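Local structure of methyltransferase (Geobacter sulfurreducens PCA, 3C3P) at residues Gln124-Ile129 / Cys149-Ala154; Ile129-Cys134 / Ile157-Leu162. The protein probably transfers methyl groups from S-adenosyl-L-methionine to oxygen atoms of acceptor molecules. All blocks are in the same frame, centred on the assembly; numbering follows the deposited sequence.

Interaction 1: Gln124-Ile129 / Cys149-Ala154. With EDO (1,2-ethanediol), chain F.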
ATOM      1  N   GLN A 124      -0.927 -13.705  21.309  1.00 36.92           N
ATOM      2  CA  GLN A 124      -0.886 -12.241  21.153  1.00 37.22           C
ATOM      3  C   GLN A 124      -2.292 -11.675  21.039  1.00 36.84           C
ATOM      4  O   GLN A 124      -3.227 -12.367  20.661  1.00 37.35           O
ATOM      5  CB  GLN A 124      -0.026 -11.855  19.945  1.00 37.56           C
ATOM      6  CG  GLN A 124       1.435 -12.228  20.122  1.00 38.40           C
ATOM      7  CD  GLN A 124       2.160 -11.330  21.103  1.00 38.58           C
ATOM      8  OE1 GLN A 124       2.055 -10.102  21.041  1.00 39.59           O
ATOM      9  NE2 GLN A 124       2.965 -11.932  21.966  1.00 39.37           N
ATOM     10  N   ARG A 125      -2.431 -10.414  21.413  1.00 37.15           N
ATOM     11  CA  ARG A 125      -3.724  -9.718  21.351  1.00 37.52           C
ATOM     12  C   ARG A 125      -3.618  -8.346  20.704  1.00 36.16           C
ATOM     13  O   ARG A 125      -2.607  -7.664  20.817  1.00 35.06           O
ATOM     14  CB  ARG A 125      -4.332  -9.553  22.757  1.00 39.08           C
ATOM     15  CG  ARG A 125      -4.680 -10.840  23.466  1.00 40.76           C
ATOM     16  CD  ARG A 125      -5.725 -11.650  22.715  1.00 42.27           C
ATOM     17  NE  ARG A 125      -6.086 -12.860  23.457  1.00 43.83           N
ATOM     18  CZ  ARG A 125      -5.488 -14.046  23.341  1.00 44.78           C
ATOM     19  NH1 ARG A 125      -4.487 -14.226  22.493  1.00 45.06           N
ATOM     20  NH2 ARG A 125      -5.906 -15.065  24.078  1.00 44.90           N
ATOM     21  N   ASP A 126      -4.687  -7.952  20.021  1.00 34.01           N
ATOM     22  CA  ASP A 126      -4.741  -6.631  19.383  1.00 33.62           C
ATOM     23  C   ASP A 126      -3.578  -6.389  18.437  1.00 30.92           C
ATOM     24  O   ASP A 126      -2.870  -5.398  18.514  1.00 29.52           O
ATOM     25  CB  ASP A 126      -4.794  -5.530  20.441  1.00 34.94           C
ATOM     26  CG  ASP A 126      -6.103  -5.522  21.201  1.00 37.22           C
ATOM     27  OD1 ASP A 126      -7.170  -5.684  20.568  1.00 39.49           O
ATOM     28  OD2 ASP A 126      -6.063  -5.306  22.424  1.00 39.45           O
ATOM     29  N   ILE A 127      -3.367  -7.371  17.588  1.00 29.84           N
ATOM     30  CA  ILE A 127      -2.340  -7.303  16.535  1.00 30.53           C
ATOM     31  C   ILE A 127      -2.819  -6.313  15.470  1.00 30.24           C
ATOM     32  O   ILE A 127      -3.919  -6.440  14.944  1.00 30.23           O
ATOM     33  CB  ILE A 127      -2.068  -8.688  15.891  1.00 30.22           C
ATOM     34  CG1 ILE A 127      -1.574  -9.705  16.947  1.00 30.48           C
ATOM     35  CG2 ILE A 127      -1.050  -8.566  14.730  1.00 30.81           C
ATOM     36  CD1 ILE A 127      -1.501 -11.157  16.430  1.00 30.81           C
ATOM     37  N   ASP A 128      -1.963  -5.334  15.166  1.00 30.67           N
ATOM     38  CA  ASP A 128      -2.243  -4.266  14.167  1.00 29.68           C
ATOM     39  C   ASP A 128      -1.812  -4.682  12.786  1.00 28.86           C
ATOM     40  O   ASP A 128      -2.449  -4.322  11.802  1.00 27.58           O
ATOM     41  CB  ASP A 128      -1.596  -2.943  14.583  1.00 29.76           C
ATOM     42  CG  ASP A 128      -2.190  -2.410  15.871  1.00 30.18           C
ATOM     43  OD1 ASP A 128      -3.438  -2.346  15.949  1.00 29.68           O
ATOM     44  OD2 ASP A 128      -1.425  -2.074  16.799  1.00 29.20           O
ATOM     45  N   ILE A 129      -0.692  -5.392  12.721  1.00 27.92           N
ATOM     46  CA  ILE A 129      -0.182  -5.916  11.457  1.00 28.09           C
ATOM     47  C   ILE A 129       0.251  -7.342  11.659  1.00 27.87           C
ATOM     48  O   ILE A 129       1.035  -7.648  12.537  1.00 30.34           O
ATOM     49  CB  ILE A 129       1.022  -5.149  10.846  1.00 28.06           C
ATOM     50  CG1 ILE A 129       0.653  -3.721  10.499  1.00 29.24           C
ATOM     51  CG2 ILE A 129       1.511  -5.867   9.592  1.00 29.86           C
ATOM     52  CD1 ILE A 129       1.752  -2.961   9.832  1.00 29.36           C
ATOM     53  N   CYS A 149      -7.116 -12.658  17.408  1.00 37.70           N
ATOM     54  CA  CYS A 149      -5.927 -11.972  17.937  1.00 36.70           C
ATOM     55  C   CYS A 149      -5.727 -10.621  17.307  1.00 34.72           C
ATOM     56  O   CYS A 149      -4.896  -9.821  17.743  1.00 32.91           O
ATOM     57  CB  CYS A 149      -4.687 -12.836  17.692  1.00 37.36           C
ATOM     58  SG  CYS A 149      -4.787 -14.490  18.463  1.00 39.01           S
ATOM     59  N   LEU A 150      -6.543 -10.356  16.304  1.00 33.15           N
ATOM     60  CA  LEU A 150      -6.433  -9.098  15.551  1.00 32.97           C
ATOM     61  C   LEU A 150      -7.145  -7.915  16.194  1.00 32.21           C
ATOM     62  O   LEU A 150      -8.201  -8.045  16.796  1.00 31.67           O
ATOM     63  CB  LEU A 150      -6.936  -9.257  14.103  1.00 32.81           C
ATOM     64  CG  LEU A 150      -6.232 -10.251  13.178  1.00 33.42           C
ATOM     65  CD1 LEU A 150      -6.894 -10.200  11.812  1.00 33.55           C
ATOM     66  CD2 LEU A 150      -4.742  -9.944  13.084  1.00 32.88           C
ATOM     67  N   ALA A 151      -6.519  -6.757  16.074  1.00 30.45           N
ATOM     68  CA  ALA A 151      -7.116  -5.524  16.562  1.00 29.64           C
ATOM     69  C   ALA A 151      -8.095  -5.020  15.530  1.00 29.41           C
ATOM     70  O   ALA A 151      -8.086  -5.435  14.374  1.00 28.80           O
ATOM     71  CB  ALA A 151      -6.068  -4.459  16.776  1.00 29.32           C
ATOM     72  N   LYS A 152      -8.960  -4.127  15.982  1.00 29.62           N
ATOM     73  CA  LYS A 152      -9.881  -3.464  15.081  1.00 30.41           C
ATOM     74  C   LYS A 152      -9.058  -2.840  13.952  1.00 29.82           C
ATOM     75  O   LYS A 152      -8.050  -2.171  14.209  1.00 29.63           O
ATOM     76  CB  LYS A 152     -10.627  -2.329  15.787  1.00 30.77           C
ATOM     77  CG  LYS A 152     -11.467  -1.473  14.842  1.00 32.27           C
ATOM     78  CD  LYS A 152     -12.216  -0.344  15.550  1.00 33.89           C
ATOM     79  CE  LYS A 152     -12.884   0.557  14.527  1.00 35.03           C
ATOM     80  NZ  LYS A 152     -13.702   1.639  15.175  1.00 36.52           N
ATOM     81  N   ASN A 153      -9.505  -3.056  12.718  1.00 29.45           N
ATOM     82  CA  ASN A 153      -8.876  -2.471  11.523  1.00 29.30           C
ATOM     83  C   ASN A 153      -7.423  -2.900  11.289  1.00 29.50           C
ATOM     84  O   ASN A 153      -6.607  -2.154  10.701  1.00 29.37           O
ATOM     85  CB  ASN A 153      -8.977  -0.923  11.509  1.00 29.21           C
ATOM     86  CG  ASN A 153     -10.415  -0.386  11.442  1.00 29.88           C
ATOM     87  OD1 ASN A 153     -10.667   0.728  11.921  1.00 28.28           O
ATOM     88  ND2 ASN A 153     -11.345  -1.157  10.881  1.00 29.22           N
ATOM     89  N   ALA A 154      -7.104  -4.094  11.773  1.00 29.52           N
ATOM     90  CA  ALA A 154      -5.777  -4.681  11.520  1.00 29.60           C
ATOM     91  C   ALA A 154      -5.577  -4.881  10.028  1.00 29.23           C
ATOM     92  O   ALA A 154      -6.514  -4.977   9.250  1.00 30.69           O
ATOM     93  CB  ALA A 154      -5.607  -6.021  12.209  1.00 27.93           C
TER
HETATM   94  C1  EDO F 212      -1.491  -5.021  22.574  1.00 53.72           C
HETATM   95  O1  EDO F 212      -1.375  -6.445  22.572  1.00 54.64           O
HETATM   96  C2  EDO F 212      -0.684  -4.476  21.404  1.00 53.97           C
HETATM   97  O2  EDO F 212      -0.756  -3.044  21.347  1.00 53.07           O
HETATM   98  O   HOH W   1      -5.101  -2.310  13.776  1.00 25.89           O
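The beta-alpha-beta crossover of this Rossmann-like fold that joins strand 127-133 to strand 154-159 through helix 139-146 passes this contact, where short strand 150-151 bridges the start of 127-133 just before the chain enters 154-159. Two backbone bonds make the parallel bridge. Ile127 N gives its hydrogen almost straight (176°) to Cys149 O at 2.9 Å, in the plane of that carbonyl, and Ile127 O takes Ala151 N at 2.9 Å, this time from above the carbonyl plane. CD1 of Ile127, at the end of a CG1 branch lying anti to the carbonyl carbon, lies 3.8 Å from Cys149 CB, while Leu150 swings its CD2 back alongside Ile127 CB. Beyond the bridge, a type II turn from Ala151 to Ala154 leads residues 149-154 into strand 154-159 of the main sheet, and Ala154 CB presses against Ile127 O at 3.2 Å. Asp128 sits at the corner that residues 124-129 turn, with its carboxylate buried. Its OD1 accepts a hydrogen from a water at 2.7 Å that also donates to Lys152 O, and OD2 takes the backbone N-H groups of Gln58 and Leu59; three donors on one carboxylate would probably help keep it ionised. At the outer end Arg125 folds back, bent at chi2 (-61°), so that NH1 reaches Gln124 O at 2.9 Å, with that oxygen in the guanidinium plane. The same NH1 comes within 4.0 Å of Cys149 SG. Arg125 O is held by an ethanediol, probably from the crystallisation liquor, whose O1 donates over a very short 2.5 Å.

Interaction 2: Ile129-Cys134 / Ile157-Leu162. With EDO (1,2-ethanediol), chain K.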
ATOM      1  N   ILE A 129      -0.692  -5.392  12.721  1.00 27.92           N
ATOM      2  CA  ILE A 129      -0.182  -5.916  11.457  1.00 28.09           C
ATOM      3  C   ILE A 129       0.251  -7.342  11.659  1.00 27.87           C
ATOM      4  O   ILE A 129       1.035  -7.648  12.537  1.00 30.34           O
ATOM      5  CB  ILE A 129       1.022  -5.149  10.846  1.00 28.06           C
ATOM      6  CG1 ILE A 129       0.653  -3.721  10.499  1.00 29.24           C
ATOM      7  CG2 ILE A 129       1.511  -5.867   9.592  1.00 29.86           C
ATOM      8  CD1 ILE A 129       1.752  -2.961   9.832  1.00 29.36           C
ATOM      9  N   LEU A 130      -0.322  -8.215  10.862  1.00 28.99           N
ATOM     10  CA  LEU A 130       0.017  -9.631  10.883  1.00 28.72           C
ATOM     11  C   LEU A 130       0.665  -9.962   9.540  1.00 29.36           C
ATOM     12  O   LEU A 130       0.041  -9.871   8.453  1.00 28.12           O
ATOM     13  CB  LEU A 130      -1.202 -10.513  11.155  1.00 29.06           C
ATOM     14  CG  LEU A 130      -0.873 -12.018  11.125  1.00 28.26           C
ATOM     15  CD1 LEU A 130       0.129 -12.365  12.234  1.00 28.29           C
ATOM     16  CD2 LEU A 130      -2.114 -12.912  11.223  1.00 28.75           C
ATOM     17  N   PHE A 131       1.946 -10.305   9.628  1.00 29.21           N
ATOM     18  CA  PHE A 131       2.738 -10.652   8.452  1.00 30.42           C
ATOM     19  C   PHE A 131       2.635 -12.142   8.210  1.00 33.26           C
ATOM     20  O   PHE A 131       2.661 -12.940   9.153  1.00 34.25           O
ATOM     21  CB  PHE A 131       4.201 -10.245   8.613  1.00 31.18           C
ATOM     22  CG  PHE A 131       5.063 -10.589   7.426  1.00 32.00           C
ATOM     23  CD1 PHE A 131       5.169  -9.712   6.348  1.00 32.80           C
ATOM     24  CD2 PHE A 131       5.766 -11.776   7.382  1.00 32.64           C
ATOM     25  CE1 PHE A 131       5.986 -10.018   5.258  1.00 32.76           C
ATOM     26  CE2 PHE A 131       6.580 -12.092   6.276  1.00 31.84           C
ATOM     27  CZ  PHE A 131       6.678 -11.209   5.230  1.00 32.31           C
HETATM   28  N   MSE A 132       2.516 -12.499   6.941  1.00 32.95           N
HETATM   29  CA  MSE A 132       2.368 -13.877   6.586  1.00 36.33           C
HETATM   30  C   MSE A 132       3.061 -14.273   5.276  1.00 35.72           C
HETATM   31  O   MSE A 132       3.110 -13.493   4.337  1.00 34.94           O
HETATM   32  CB  MSE A 132       0.876 -14.043   6.391  1.00 37.87           C
HETATM   33  CG  MSE A 132       0.414 -15.274   6.880  1.00 39.37           C
HETATM   34 SE   MSE A 132      -1.325 -15.536   6.155  0.75 40.08          SE
HETATM   35  CE  MSE A 132      -2.251 -13.969   6.918  1.00 30.27           C
ATOM     36  N   ASP A 133       3.611 -15.487   5.252  1.00 36.61           N
ATOM     37  CA  ASP A 133       4.254 -16.066   4.044  1.00 36.62           C
ATOM     38  C   ASP A 133       3.378 -17.213   3.493  1.00 36.30           C
ATOM     39  O   ASP A 133       3.227 -18.273   4.095  1.00 35.55           O
ATOM     40  CB  ASP A 133       5.679 -16.538   4.335  1.00 38.54           C
ATOM     41  CG  ASP A 133       6.421 -17.009   3.076  1.00 39.64           C
ATOM     42  OD1 ASP A 133       5.786 -17.227   2.010  1.00 39.81           O
ATOM     43  OD2 ASP A 133       7.657 -17.182   3.166  1.00 41.56           O
ATOM     44  N   CYS A 134       2.799 -16.960   2.333  1.00 37.27           N
ATOM     45  CA  CYS A 134       1.911 -17.921   1.691  1.00 38.94           C
ATOM     46  C   CYS A 134       2.573 -19.220   1.290  1.00 39.00           C
ATOM     47  O   CYS A 134       1.869 -20.186   1.000  1.00 39.04           O
ATOM     48  CB  CYS A 134       1.225 -17.320   0.457  1.00 39.02           C
ATOM     49  SG  CYS A 134       0.085 -15.975   0.840  1.00 40.27           S
ATOM     50  N   ILE A 157      -0.777  -8.756   5.822  1.00 28.30           N
ATOM     51  CA  ILE A 157       0.223  -8.631   4.725  1.00 28.90           C
ATOM     52  C   ILE A 157       0.762 -10.048   4.483  1.00 29.32           C
ATOM     53  O   ILE A 157       1.468 -10.626   5.328  1.00 31.44           O
ATOM     54  CB  ILE A 157       1.375  -7.652   5.003  1.00 29.30           C
ATOM     55  CG1 ILE A 157       0.839  -6.263   5.390  1.00 28.96           C
ATOM     56  CG2 ILE A 157       2.297  -7.581   3.763  1.00 28.78           C
ATOM     57  CD1 ILE A 157       1.912  -5.253   5.773  1.00 29.52           C
ATOM     58  N   ALA A 158       0.398 -10.600   3.338  1.00 28.29           N
ATOM     59  CA  ALA A 158       0.772 -11.971   2.934  1.00 28.24           C
ATOM     60  C   ALA A 158       1.628 -11.933   1.693  1.00 29.43           C
ATOM     61  O   ALA A 158       1.193 -11.494   0.620  1.00 30.16           O
ATOM     62  CB  ALA A 158      -0.481 -12.830   2.714  1.00 28.19           C
ATOM     63  N   VAL A 159       2.865 -12.389   1.844  1.00 28.73           N
ATOM     64  CA  VAL A 159       3.805 -12.378   0.735  1.00 28.16           C
ATOM     65  C   VAL A 159       3.748 -13.688  -0.031  1.00 29.55           C
ATOM     66  O   VAL A 159       3.101 -14.665   0.394  1.00 30.51           O
ATOM     67  CB  VAL A 159       5.255 -12.036   1.176  1.00 28.32           C
ATOM     68  CG1 VAL A 159       5.306 -10.582   1.741  1.00 27.80           C
ATOM     69  CG2 VAL A 159       5.840 -13.082   2.161  1.00 28.08           C
ATOM     70  N   ASN A 160       4.444 -13.684  -1.154  1.00 29.91           N
ATOM     71  CA  ASN A 160       4.508 -14.857  -2.069  1.00 30.80           C
ATOM     72  C   ASN A 160       3.105 -15.302  -2.453  1.00 29.25           C
ATOM     73  O   ASN A 160       2.796 -16.489  -2.566  1.00 30.40           O
ATOM     74  CB  ASN A 160       5.304 -16.003  -1.448  1.00 32.07           C
ATOM     75  CG  ASN A 160       6.706 -15.592  -1.103  1.00 33.74           C
ATOM     76  OD1 ASN A 160       7.309 -14.795  -1.810  1.00 34.50           O
ATOM     77  ND2 ASN A 160       7.229 -16.113  -0.000  1.00 35.45           N
ATOM     78  N   ALA A 161       2.262 -14.302  -2.654  1.00 29.04           N
ATOM     79  CA  ALA A 161       0.845 -14.477  -3.026  1.00 29.60           C
ATOM     80  C   ALA A 161       0.549 -14.879  -4.493  1.00 29.88           C
ATOM     81  O   ALA A 161      -0.497 -15.466  -4.758  1.00 30.47           O
ATOM     82  CB  ALA A 161       0.049 -13.246  -2.671  1.00 28.72           C
ATOM     83  N   LEU A 162       1.459 -14.560  -5.421  1.00 29.25           N
ATOM     84  CA  LEU A 162       1.287 -14.869  -6.855  1.00 30.31           C
ATOM     85  C   LEU A 162       2.243 -15.935  -7.334  1.00 31.61           C
ATOM     86  O   LEU A 162       1.958 -16.658  -8.281  1.00 31.43           O
ATOM     87  CB  LEU A 162       1.390 -13.607  -7.732  1.00 29.78           C
ATOM     88  CG  LEU A 162       0.239 -12.625  -7.507  1.00 30.18           C
ATOM     89  CD1 LEU A 162       0.469 -11.359  -8.294  1.00 31.19           C
ATOM     90  CD2 LEU A 162      -1.140 -13.289  -7.839  1.00 30.63           C
TER
HETATM   91  C1  EDO K 217       2.682 -19.964  -3.430  1.00 55.14           C
HETATM   92  O1  EDO K 217       3.056 -18.999  -2.436  1.00 53.56           O
HETATM   93  C2  EDO K 217       2.118 -19.336  -4.708  1.00 55.25           C
HETATM   94  O2  EDO K 217       1.253 -18.249  -4.375  1.00 55.58           O
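Ile157, Val159 and Cys134 bury the most surface in this pairing of two central strands of the methyltransferase sheet, 129-133 and 157-159, which run parallel with their axes 16° apart. A backbone ladder carries them: Ile157 N donates to Leu130 O, Ile157 O takes Met132 N at 2.7 Å, and Met132 O, approached nearly along its C=O axis, accepts Val159 N at the same 2.7 Å. On the face with Phe131 and Asp133, Ile157 reaches CD1 obliquely to Ile129 CG2 (3.9 Å), and helix 42-55 covers it through Leu48. Val159 crosses Phe131 at about a right angle, with CG1 3.6 Å from Phe131 CE1 and CG2 against CZ. On the other face CB of Met132, a selenomethionine, lies beside that of Ala158. The carboxyl ends of these strands are where this fold places its active site, and in catechol O-methyltransferase two aspartates and an asparagine here bind the metal. By sequence, Val159 probably occupies the second aspartate's position, and in this model Asn160 ND2 donates to Asp133 OD1 at 2.7 Å, entering from above a carboxylate plane turned 58° from the amide; Asp135 N also bonds to OD1, and Asn160 OD1 is engaged by Asn201. An alanine in place of Asp133 would remove the acceptor shared by Asn160 and Asp135 N, and would probably loosen both strand ends. Cys134 closes the ladder, its N donating to Val159 O at 3.0 Å. Its SG, anti to its own carbonyl carbon (chi1 -66°), rests 3.7 Å from Ala158 CB.

In the fold
Interactions 1 and 2, their centres about 15 Å apart, lie one after the other along strand 127-133, which pairs first with 150-151 and then with 154-159. Ile129 belongs to both, and a short turn links the two partner strands. Side chains join the two as well, since Leu150 CD2 packs on Leu130 CB at 4.1 Å. Interaction 1 is the peripheral one, centred about 15 Å from the centre of the chain, at the amino ends of the strands, whereas interaction 2 is centred only about 6 Å from it. In this fold cofactor and substrate bind at the carboxyl ends, so residues 133-134 and 160 of interaction 2 probably lie nearer the active site.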